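Local coordinates for protein probable endoglucanase (Gluconacetobacter xylinus, PDB 1WZZ) that hydrolyses internal beta-1,4-glucosidic linkages in cellulose and carboxymethyl-cellulose, as a secreted family 8 glycoside hydrolase with an (alpha/alpha)6 barrel fold, at residues M55-S60 and S317-L322; Q21-F26 and A61-S66; W88-L91 and P96-P99. One frame throughout, in Å; residues are numbered along the deposited sequence.

Contact 1 (M55-S60 and S317-L322); sequences MLFAAS and SAALTL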
HETATM    1  N   MSE A  55      -8.797   2.032  -8.521  1.00 12.34           N
HETATM    2  CA  MSE A  55      -9.279   0.824  -9.158  1.00 12.06           C
HETATM    3  C   MSE A  55      -9.721  -0.205  -8.119  1.00 12.35           C
HETATM    4  O   MSE A  55     -10.722  -0.882  -8.273  1.00 11.99           O
HETATM    5  CB  MSE A  55      -8.178   0.236 -10.058  1.00 10.94           C
HETATM    6  CG  MSE A  55      -7.980   1.085 -11.304  1.00 13.14           C
HETATM    7 SE   MSE A  55      -6.342   0.578 -12.263  1.00 16.62          SE
HETATM    8  CE  MSE A  55      -6.725  -1.267 -12.553  1.00 14.32           C
ATOM      9  N   LEU A  56      -8.953  -0.327  -7.044  1.00 11.07           N
ATOM     10  CA  LEU A  56      -9.331  -1.301  -6.032  1.00 11.79           C
ATOM     11  C   LEU A  56     -10.673  -0.932  -5.412  1.00 12.30           C
ATOM     12  O   LEU A  56     -11.530  -1.790  -5.187  1.00 11.73           O
ATOM     13  CB  LEU A  56      -8.249  -1.365  -4.937  1.00 12.06           C
ATOM     14  CG  LEU A  56      -8.613  -2.254  -3.752  1.00 12.54           C
ATOM     15  CD1 LEU A  56      -8.697  -3.727  -4.165  1.00 15.68           C
ATOM     16  CD2 LEU A  56      -7.542  -2.076  -2.682  1.00 13.82           C
ATOM     17  N   PHE A  57     -10.846   0.352  -5.137  1.00 11.77           N
ATOM     18  CA  PHE A  57     -12.081   0.827  -4.521  1.00 11.41           C
ATOM     19  C   PHE A  57     -13.269   0.626  -5.479  1.00 11.76           C
ATOM     20  O   PHE A  57     -14.330   0.173  -5.052  1.00 12.33           O
ATOM     21  CB  PHE A  57     -11.967   2.310  -4.167  1.00 12.99           C
ATOM     22  CG  PHE A  57     -10.833   2.634  -3.238  1.00 13.41           C
ATOM     23  CD1 PHE A  57     -10.241   1.629  -2.447  1.00 13.60           C
ATOM     24  CD2 PHE A  57     -10.366   3.946  -3.135  1.00 13.28           C
ATOM     25  CE1 PHE A  57      -9.199   1.937  -1.572  1.00 14.32           C
ATOM     26  CE2 PHE A  57      -9.312   4.264  -2.244  1.00 13.17           C
ATOM     27  CZ  PHE A  57      -8.737   3.253  -1.469  1.00 11.90           C
ATOM     28  N   ALA A  58     -13.100   0.979  -6.754  1.00 12.93           N
ATOM     29  CA  ALA A  58     -14.196   0.788  -7.715  1.00 14.77           C
ATOM     30  C   ALA A  58     -14.555  -0.693  -7.863  1.00 15.28           C
ATOM     31  O   ALA A  58     -15.733  -1.059  -7.915  1.00 14.52           O
ATOM     32  CB  ALA A  58     -13.832   1.399  -9.082  1.00 13.04           C
ATOM     33  N   ALA A  59     -13.554  -1.564  -7.946  1.00 13.84           N
ATOM     34  CA  ALA A  59     -13.835  -2.988  -8.060  1.00 14.65           C
ATOM     35  C   ALA A  59     -14.582  -3.460  -6.823  1.00 16.71           C
ATOM     36  O   ALA A  59     -15.581  -4.172  -6.906  1.00 16.20           O
ATOM     37  CB  ALA A  59     -12.529  -3.777  -8.235  1.00 15.78           C
ATOM     38  N   SER A  60     -14.110  -3.025  -5.656  1.00 13.97           N
ATOM     39  CA  SER A  60     -14.751  -3.436  -4.399  1.00 16.52           C
ATOM     40  C   SER A  60     -16.192  -2.931  -4.255  1.00 16.25           C
ATOM     41  O   SER A  60     -17.028  -3.595  -3.613  1.00 18.72           O
ATOM     42  CB  SER A  60     -13.900  -2.958  -3.218  1.00 15.73           C
ATOM     43  OG  SER A  60     -12.593  -3.537  -3.261  1.00 15.88           O
ATOM     44  N   SER A 317      -5.740  11.031   3.589  1.00 14.07           N
ATOM     45  CA  SER A 317      -6.576  10.443   4.628  1.00 12.96           C
ATOM     46  C   SER A 317      -7.763   9.688   4.032  1.00 13.35           C
ATOM     47  O   SER A 317      -8.129   8.617   4.503  1.00 13.44           O
ATOM     48  CB  SER A 317      -7.078  11.531   5.600  1.00 13.63           C
ATOM     49  OG  SER A 317      -7.748  10.945   6.715  1.00 14.41           O
ATOM     50  N   ALA A 318      -8.361  10.252   2.990  1.00 12.24           N
ATOM     51  CA  ALA A 318      -9.505   9.595   2.354  1.00 11.25           C
ATOM     52  C   ALA A 318      -9.132   8.232   1.795  1.00 12.89           C
ATOM     53  O   ALA A 318      -9.849   7.264   1.988  1.00 11.94           O
ATOM     54  CB  ALA A 318     -10.032  10.464   1.242  1.00 14.87           C
ATOM     55  N   ALA A 319      -8.025   8.171   1.063  1.00 13.10           N
ATOM     56  CA  ALA A 319      -7.620   6.906   0.470  1.00 11.53           C
ATOM     57  C   ALA A 319      -7.279   5.874   1.530  1.00 10.12           C
ATOM     58  O   ALA A 319      -7.675   4.718   1.443  1.00 10.84           O
ATOM     59  CB  ALA A 319      -6.411   7.117  -0.447  1.00 12.99           C
ATOM     60  N   LEU A 320      -6.548   6.282   2.566  1.00 10.54           N
ATOM     61  CA  LEU A 320      -6.198   5.319   3.611  1.00  9.01           C
ATOM     62  C   LEU A 320      -7.448   4.832   4.330  1.00 10.54           C
ATOM     63  O   LEU A 320      -7.578   3.668   4.672  1.00 10.36           O
ATOM     64  CB  LEU A 320      -5.231   5.979   4.601  1.00 12.93           C
ATOM     65  CG  LEU A 320      -4.784   5.113   5.770  1.00 11.55           C
ATOM     66  CD1 LEU A 320      -4.097   3.830   5.233  1.00 12.31           C
ATOM     67  CD2 LEU A 320      -3.766   5.910   6.621  1.00 13.36           C
ATOM     68  N   THR A 321      -8.388   5.747   4.559  1.00 10.70           N
ATOM     69  CA  THR A 321      -9.609   5.346   5.230  1.00 10.64           C
ATOM     70  C   THR A 321     -10.409   4.344   4.402  1.00  9.63           C
ATOM     71  O   THR A 321     -10.859   3.322   4.926  1.00 10.24           O
ATOM     72  CB  THR A 321     -10.485   6.578   5.544  1.00 10.75           C
ATOM     73  OG1 THR A 321      -9.744   7.466   6.404  1.00 13.15           O
ATOM     74  CG2 THR A 321     -11.758   6.169   6.262  1.00 11.70           C
ATOM     75  N   LEU A 322     -10.568   4.617   3.105  1.00 11.18           N
ATOM     76  CA  LEU A 322     -11.317   3.687   2.256  1.00 12.14           C
ATOM     77  C   LEU A 322     -10.591   2.339   2.153  1.00 12.14           C
ATOM     78  O   LEU A 322     -11.218   1.283   2.108  1.00 11.34           O
ATOM     79  CB  LEU A 322     -11.556   4.328   0.879  1.00 13.06           C
ATOM     80  CG  LEU A 322     -12.478   3.620  -0.119  1.00 13.87           C
ATOM     81  CD1 LEU A 322     -13.630   2.902   0.509  1.00 14.72           C
ATOM     82  CD2 LEU A 322     -12.963   4.693  -1.077  1.00 15.40           C
TER
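Phe-57 and Leu-322 meet where helix 48-61 lies against helix 315-331, so that an early and the last helix of the (alpha/alpha)6 barrel chain are joined mainly by the ring of Phe-57 and the branch of Leu-322. The tight half is a CH-pi contact: Leu-322 CG stands 3.6 Å from the centroid of the Phe-57 ring and only 8° off its normal. The two side chains come from opposite directions, and the leucine lies lengthwise over the ring face. Its CB is 3.8 Å from Phe-57 CZ, near the ring's outer end, while its CD2 comes to 3.4 Å from Phe-57 CD2, back toward the parent helix. A first torsion of -172° at Leu-322, with CG opposite the backbone N, carries the branch over the ring centre.

Side-chain packing is looser toward Ala-319, whose CB lies 4.4 Å from Phe-57 CE2. The carbonyl O of Ala-319 is a close but oblique neighbour, 3.4 Å from Phe-57 CZ. Phe-26 of helix 18-30 also meets the Phe-57 ring, edge-to-face, so a third helix shares this buried junction. With an alanine in place of Phe-57 the flat surface under Leu-322 would be lost, and the leucine branch would probably be left without its face contact and freer to turn.

The buried side contrasts with the partly exposed end at Ser-60, whose hydroxyl turns back on its own helix: Ser-60 OG donates to Leu-56 O at 2.8 Å. Thr-321 is buried but points away from segment 55-60; its OG1 donates to Ser-317 O at 2.7 Å, from the opposite face of that carbonyl plane to Thr-321 N.

Contact 2 (Q21-F26 and A61-S66); sequences QQWAIF and AGDLAS
The N-cap of helix 64-77 is where Asp-63 meets Trp-23 of helix 18-30. Trp-23 NE1 donates to Asp-63 OD2 at 2.8 Å, nearly straight at 170°. The acceptor lies in the plane of the indole, at its edge, and uses the lone pair of OD2 directed away from the other carboxylate oxygen. Ring and carboxylate planes are turned 68° apart. The indole reaches the turn because Trp-23 is extended about its first side-chain bond (chi1 163°), CG lying roughly across from the backbone N.

That turn links two consecutive helices of the (alpha/alpha)6 barrel. Helix 48-61 ends in a Schellman motif, with Gly-62 at positive phi, and the next residue caps the following helix: Ser-66 N donates to Asp-63 OD1 at 3.1 Å. Ser-66 OG gives a second bond, to Asp-63 OD2 at 2.7 Å. Both reach the carboxylate from above its plane, whereas the indole N-H takes the lone-pair direction of OD2. Arg-27 adds a salt bridge to OD2, so this one oxygen is gripped by three partners, which probably favours the charged form of the aspartate and fixes its rotation.

Apolar contacts flank the bond. Ala-61 CB approaches the five-membered ring obliquely, 3.6 Å from Trp-23 CD1, while at the benzo edge Ser-66 CB lies near the ring plane, 3.7 Å from Trp-23 CZ2.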
ATOM      1  N   GLN A  21     -20.711   3.215  -0.435  1.00 14.69           N
ATOM      2  CA  GLN A  21     -21.005   4.584  -0.016  1.00 15.51           C
ATOM      3  C   GLN A  21     -19.769   5.453   0.106  1.00 13.83           C
ATOM      4  O   GLN A  21     -19.782   6.634  -0.269  1.00 13.27           O
ATOM      5  CB  GLN A  21     -21.765   4.560   1.300  1.00 17.25           C
ATOM      6  CG  GLN A  21     -23.088   3.846   1.118  1.00 22.55           C
ATOM      7  CD  GLN A  21     -23.919   3.897   2.346  1.00 27.30           C
ATOM      8  OE1 GLN A  21     -23.407   3.741   3.446  1.00 29.37           O
ATOM      9  NE2 GLN A  21     -25.227   4.103   2.175  1.00 31.67           N
ATOM     10  N   GLN A  22     -18.698   4.876   0.652  1.00 11.61           N
ATOM     11  CA  GLN A  22     -17.464   5.642   0.777  1.00 11.52           C
ATOM     12  C   GLN A  22     -16.814   5.845  -0.590  1.00 11.47           C
ATOM     13  O   GLN A  22     -16.253   6.894  -0.854  1.00 12.23           O
ATOM     14  CB  GLN A  22     -16.500   4.957   1.756  1.00 11.15           C
ATOM     15  CG  GLN A  22     -17.092   4.866   3.148  1.00 15.13           C
ATOM     16  CD  GLN A  22     -17.520   6.233   3.690  1.00 14.43           C
ATOM     17  OE1 GLN A  22     -16.764   7.196   3.659  1.00 15.33           O
ATOM     18  NE2 GLN A  22     -18.757   6.303   4.192  1.00 17.33           N
ATOM     19  N   TRP A  23     -16.883   4.836  -1.457  1.00 12.96           N
ATOM     20  CA  TRP A  23     -16.347   4.987  -2.804  1.00 13.66           C
ATOM     21  C   TRP A  23     -17.073   6.153  -3.516  1.00 11.12           C
ATOM     22  O   TRP A  23     -16.444   6.935  -4.245  1.00 13.65           O
ATOM     23  CB  TRP A  23     -16.551   3.674  -3.602  1.00 12.98           C
ATOM     24  CG  TRP A  23     -16.402   3.883  -5.105  1.00 13.01           C
ATOM     25  CD1 TRP A  23     -17.369   3.692  -6.050  1.00 14.88           C
ATOM     26  CD2 TRP A  23     -15.239   4.369  -5.810  1.00 14.06           C
ATOM     27  NE1 TRP A  23     -16.889   4.036  -7.295  1.00 13.49           N
ATOM     28  CE2 TRP A  23     -15.590   4.449  -7.181  1.00 12.21           C
ATOM     29  CE3 TRP A  23     -13.945   4.750  -5.426  1.00 13.41           C
ATOM     30  CZ2 TRP A  23     -14.697   4.894  -8.166  1.00 13.37           C
ATOM     31  CZ3 TRP A  23     -13.042   5.202  -6.429  1.00 15.06           C
ATOM     32  CH2 TRP A  23     -13.436   5.264  -7.777  1.00 13.63           C
ATOM     33  N   ALA A  24     -18.384   6.262  -3.325  1.00 11.51           N
ATOM     34  CA  ALA A  24     -19.109   7.351  -3.980  1.00 14.95           C
ATOM     35  C   ALA A  24     -18.522   8.701  -3.629  1.00 13.09           C
ATOM     36  O   ALA A  24     -18.428   9.597  -4.483  1.00 14.05           O
ATOM     37  CB  ALA A  24     -20.586   7.305  -3.620  1.00 13.49           C
ATOM     38  N   ILE A  25     -18.109   8.866  -2.370  1.00 11.79           N
ATOM     39  CA  ILE A  25     -17.507  10.122  -1.952  1.00 12.66           C
ATOM     40  C   ILE A  25     -16.122  10.297  -2.574  1.00 12.51           C
ATOM     41  O   ILE A  25     -15.788  11.352  -3.098  1.00 13.70           O
ATOM     42  CB  ILE A  25     -17.414  10.194  -0.394  1.00 13.98           C
ATOM     43  CG1 ILE A  25     -18.830  10.132   0.189  1.00 13.58           C
ATOM     44  CG2 ILE A  25     -16.690  11.493   0.044  1.00 13.08           C
ATOM     45  CD1 ILE A  25     -18.841   9.901   1.719  1.00 14.69           C
ATOM     46  N   PHE A  26     -15.313   9.242  -2.538  1.00 12.69           N
ATOM     47  CA  PHE A  26     -13.977   9.308  -3.103  1.00 12.99           C
ATOM     48  C   PHE A  26     -14.023   9.666  -4.604  1.00 14.66           C
ATOM     49  O   PHE A  26     -13.263  10.504  -5.096  1.00 15.16           O
ATOM     50  CB  PHE A  26     -13.304   7.949  -2.923  1.00 14.46           C
ATOM     51  CG  PHE A  26     -11.855   7.926  -3.345  1.00 15.81           C
ATOM     52  CD1 PHE A  26     -10.835   8.083  -2.404  1.00 17.93           C
ATOM     53  CD2 PHE A  26     -11.521   7.690  -4.657  1.00 16.92           C
ATOM     54  CE1 PHE A  26      -9.485   7.989  -2.786  1.00 19.72           C
ATOM     55  CE2 PHE A  26     -10.187   7.594  -5.047  1.00 18.41           C
ATOM     56  CZ  PHE A  26      -9.172   7.742  -4.103  1.00 19.20           C
ATOM     57  N   ALA A  61     -16.476  -1.765  -4.831  1.00 15.25           N
ATOM     58  CA  ALA A  61     -17.807  -1.166  -4.789  1.00 15.56           C
ATOM     59  C   ALA A  61     -18.702  -1.658  -5.922  1.00 17.99           C
ATOM     60  O   ALA A  61     -19.889  -1.315  -5.956  1.00 19.68           O
ATOM     61  CB  ALA A  61     -17.703   0.349  -4.871  1.00 13.70           C
ATOM     62  N   GLY A  62     -18.143  -2.437  -6.848  1.00 16.79           N
ATOM     63  CA  GLY A  62     -18.935  -2.918  -7.972  1.00 17.82           C
ATOM     64  C   GLY A  62     -19.189  -1.878  -9.051  1.00 18.64           C
ATOM     65  O   GLY A  62     -20.143  -2.000  -9.835  1.00 20.29           O
ATOM     66  N   ASP A  63     -18.339  -0.862  -9.117  1.00 14.50           N
ATOM     67  CA  ASP A  63     -18.490   0.204 -10.095  1.00 14.17           C
ATOM     68  C   ASP A  63     -17.629  -0.117 -11.318  1.00 14.81           C
ATOM     69  O   ASP A  63     -16.486   0.321 -11.431  1.00 15.46           O
ATOM     70  CB  ASP A  63     -18.054   1.518  -9.461  1.00 15.01           C
ATOM     71  CG  ASP A  63     -18.270   2.715 -10.347  1.00 16.94           C
ATOM     72  OD1 ASP A  63     -18.636   2.560 -11.541  1.00 17.61           O
ATOM     73  OD2 ASP A  63     -18.075   3.844  -9.838  1.00 16.39           O
ATOM     74  N   LEU A  64     -18.192  -0.875 -12.248  1.00 17.78           N
ATOM     75  CA  LEU A  64     -17.438  -1.255 -13.448  1.00 18.06           C
ATOM     76  C   LEU A  64     -17.095  -0.087 -14.366  1.00 17.65           C
ATOM     77  O   LEU A  64     -15.986  -0.017 -14.896  1.00 17.60           O
ATOM     78  CB  LEU A  64     -18.217  -2.329 -14.223  1.00 19.86           C
ATOM     79  CG  LEU A  64     -17.606  -2.760 -15.568  1.00 21.49           C
ATOM     80  CD1 LEU A  64     -16.152  -3.290 -15.396  1.00 20.75           C
ATOM     81  CD2 LEU A  64     -18.513  -3.844 -16.169  1.00 24.12           C
ATOM     82  N   ALA A  65     -18.023   0.848 -14.568  1.00 16.92           N
ATOM     83  CA  ALA A  65     -17.746   1.983 -15.442  1.00 17.93           C
ATOM     84  C   ALA A  65     -16.523   2.789 -14.986  1.00 18.40           C
ATOM     85  O   ALA A  65     -15.651   3.149 -15.796  1.00 17.15           O
ATOM     86  CB  ALA A  65     -18.996   2.890 -15.535  1.00 19.49           C
ATOM     87  N   SER A  66     -16.440   3.093 -13.690  1.00 15.15           N
ATOM     88  CA  SER A  66     -15.294   3.857 -13.199  1.00 14.14           C
ATOM     89  C   SER A  66     -14.013   3.012 -13.274  1.00 12.88           C
ATOM     90  O   SER A  66     -12.943   3.548 -13.579  1.00 14.24           O
ATOM     91  CB  SER A  66     -15.517   4.302 -11.742  1.00 15.22           C
ATOM     92  OG  SER A  66     -16.602   5.224 -11.671  1.00 15.28           O
TER

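Contact 3 (W88-L91 and P96-P99); sequences WRFL and PPVP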
ATOM      1  N   TRP A  88       5.791   5.643 -12.061  1.00 13.97           N
ATOM      2  CA  TRP A  88       5.174   6.057 -10.810  1.00 14.74           C
ATOM      3  C   TRP A  88       4.393   7.343 -10.784  1.00 17.23           C
ATOM      4  O   TRP A  88       3.460   7.474  -9.997  1.00 17.07           O
ATOM      5  CB  TRP A  88       6.235   6.067  -9.698  1.00 17.06           C
ATOM      6  CG  TRP A  88       7.093   7.298  -9.680  1.00 21.50           C
ATOM      7  CD1 TRP A  88       8.087   7.640 -10.562  1.00 21.30           C
ATOM      8  CD2 TRP A  88       6.989   8.380  -8.749  1.00 23.92           C
ATOM      9  NE1 TRP A  88       8.606   8.883 -10.228  1.00 23.40           N
ATOM     10  CE2 TRP A  88       7.945   9.352  -9.121  1.00 23.94           C
ATOM     11  CE3 TRP A  88       6.175   8.621  -7.640  1.00 25.54           C
ATOM     12  CZ2 TRP A  88       8.110  10.556  -8.415  1.00 26.59           C
ATOM     13  CZ3 TRP A  88       6.339   9.828  -6.936  1.00 28.28           C
ATOM     14  CH2 TRP A  88       7.300  10.770  -7.332  1.00 27.25           C
ATOM     15  N   ARG A  89       4.741   8.262 -11.672  1.00 18.60           N
ATOM     16  CA  ARG A  89       4.106   9.571 -11.660  1.00 20.40           C
ATOM     17  C   ARG A  89       3.785  10.191 -13.016  1.00 19.70           C
ATOM     18  O   ARG A  89       4.530  10.032 -13.982  1.00 19.76           O
ATOM     19  CB  ARG A  89       5.011  10.519 -10.869  1.00 22.68           C
ATOM     20  CG  ARG A  89       4.445  11.920 -10.705  1.00 26.86           C
ATOM     21  CD  ARG A  89       5.203  12.684  -9.634  1.00 27.45           C
ATOM     22  NE  ARG A  89       6.540  13.066 -10.064  1.00 30.32           N
ATOM     23  CZ  ARG A  89       7.374  13.799  -9.326  1.00 34.08           C
ATOM     24  NH1 ARG A  89       7.001  14.221  -8.128  1.00 32.86           N
ATOM     25  NH2 ARG A  89       8.581  14.115  -9.786  1.00 34.37           N
ATOM     26  N   PHE A  90       2.668  10.920 -13.052  1.00 19.51           N
ATOM     27  CA  PHE A  90       2.191  11.627 -14.242  1.00 22.57           C
ATOM     28  C   PHE A  90       2.069  13.094 -13.849  1.00 23.65           C
ATOM     29  O   PHE A  90       1.487  13.421 -12.810  1.00 22.11           O
ATOM     30  CB  PHE A  90       0.822  11.063 -14.669  1.00 20.73           C
ATOM     31  CG  PHE A  90       0.138  11.850 -15.760  1.00 24.17           C
ATOM     32  CD1 PHE A  90      -0.685  12.932 -15.443  1.00 26.16           C
ATOM     33  CD2 PHE A  90       0.301  11.497 -17.099  1.00 24.11           C
ATOM     34  CE1 PHE A  90      -1.346  13.656 -16.456  1.00 25.41           C
ATOM     35  CE2 PHE A  90      -0.352  12.209 -18.123  1.00 25.70           C
ATOM     36  CZ  PHE A  90      -1.175  13.288 -17.795  1.00 27.54           C
ATOM     37  N   LEU A  91       2.644  13.977 -14.666  1.00 27.90           N
ATOM     38  CA  LEU A  91       2.590  15.410 -14.400  1.00 30.79           C
ATOM     39  C   LEU A  91       1.849  16.071 -15.563  1.00 33.86           C
ATOM     40  O   LEU A  91       2.363  16.189 -16.681  1.00 33.26           O
ATOM     41  CB  LEU A  91       4.017  15.961 -14.263  1.00 32.10           C
ATOM     42  CG  LEU A  91       4.896  15.258 -13.218  1.00 30.97           C
ATOM     43  CD1 LEU A  91       6.354  15.688 -13.383  1.00 32.56           C
ATOM     44  CD2 LEU A  91       4.396  15.564 -11.821  1.00 32.03           C
ATOM     45  N   PRO A  96       7.370  16.080 -21.185  1.00 48.27           N
ATOM     46  CA  PRO A  96       7.028  14.659 -21.170  1.00 45.19           C
ATOM     47  C   PRO A  96       6.175  14.617 -19.891  1.00 40.55           C
ATOM     48  O   PRO A  96       6.619  15.080 -18.839  1.00 39.65           O
ATOM     49  CB  PRO A  96       8.378  13.971 -20.964  1.00 45.07           C
ATOM     50  CG  PRO A  96       9.357  14.955 -21.491  1.00 46.60           C
ATOM     51  CD  PRO A  96       8.819  16.276 -21.023  1.00 48.54           C
ATOM     52  N   PRO A  97       4.936  14.115 -19.974  1.00 37.92           N
ATOM     53  CA  PRO A  97       4.064  14.045 -18.795  1.00 34.21           C
ATOM     54  C   PRO A  97       4.601  13.020 -17.795  1.00 31.42           C
ATOM     55  O   PRO A  97       4.383  13.126 -16.589  1.00 28.56           O
ATOM     56  CB  PRO A  97       2.719  13.595 -19.372  1.00 35.81           C
ATOM     57  CG  PRO A  97       2.798  13.930 -20.816  1.00 38.37           C
ATOM     58  CD  PRO A  97       4.225  13.667 -21.183  1.00 37.35           C
ATOM     59  N   VAL A  98       5.305  12.027 -18.325  1.00 28.39           N
ATOM     60  CA  VAL A  98       5.877  10.959 -17.512  1.00 27.69           C
ATOM     61  C   VAL A  98       7.380  10.939 -17.786  1.00 27.27           C
ATOM     62  O   VAL A  98       7.878  10.063 -18.489  1.00 27.88           O
ATOM     63  CB  VAL A  98       5.251   9.603 -17.907  1.00 27.73           C
ATOM     64  CG1 VAL A  98       5.832   8.487 -17.042  1.00 26.27           C
ATOM     65  CG2 VAL A  98       3.723   9.679 -17.766  1.00 26.62           C
ATOM     66  N   PRO A  99       8.118  11.905 -17.224  1.00 27.20           N
ATOM     67  CA  PRO A  99       9.570  12.012 -17.414  1.00 27.99           C
ATOM     68  C   PRO A  99      10.412  10.972 -16.680  1.00 27.42           C
ATOM     69  O   PRO A  99      11.541  10.692 -17.086  1.00 26.60           O
ATOM     70  CB  PRO A  99       9.864  13.430 -16.931  1.00 29.31           C
ATOM     71  CG  PRO A  99       8.896  13.589 -15.791  1.00 28.72           C
ATOM     72  CD  PRO A  99       7.619  12.999 -16.366  1.00 28.58           C
TER
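The Phe-90 ring overlaps the pyrrolidine of Pro-97, with Phe-90 CE2 3.6 Å from Pro-97 CB on an oblique approach. The same side of the ring reaches Val-98, where Phe-90 CD2 comes to 3.9 Å from Val-98 CG2, the two side chains crossing at about a right angle. Trp-73 also meets the ring, edge-to-face.

Beside these apolar contacts, the chain turns back after strand 89-91 so that loop 96-99 runs antiparallel to the strand's end, paired through a single backbone hydrogen bond, from Leu-91 N to Pro-97 O at 2.7 Å and 163°. Two CA-H...O contacts accompany it: Phe-90 CA lies 3.5 Å from Pro-97 O, and Pro-97 CA lies 3.5 Å from Leu-91 O. Strand 45-47 is the antiparallel partner of 89-91 in the small sheet. Farther out, Leu-91 CD1 touches Pro-99 CG loosely, at 4.1 Å.

Arg-89 joins through its backbone, its O lying 3.7 Å from Val-98 CG1. Its guanidinium stacks on Trp-88, and its side chain is about 7 Å from that of Glu-49, the likely proton donor.

Because prolines have no N-H, Pro-97 can accept from the strand but cannot answer with a bond of its own, which leaves CA-H...O and apolar contacts to do the rest.

From the N terminus, contact 2 opens on helix 18-30 and closes at 61-66, with 34 residues between its segments. Before it closes, contact 1 has opened at 55-60, so the two cross; contact 1 closes only at 317-322, near the C terminus. Contact 3, a short local return between 88-91 and 96-99, follows contact 2 in series and nests inside the large loop of contact 1. Contacts 1 and 2 touch, Phe-57 CB packing 3.4 Å from Trp-23 CE3, and together they tie helices 18-30, 48-61 and 315-331 to the turn into 64-77. Contact 3 sits apart, about 23 Å from contact 1 between centres, on the strand-and-loop region before helix 105-122.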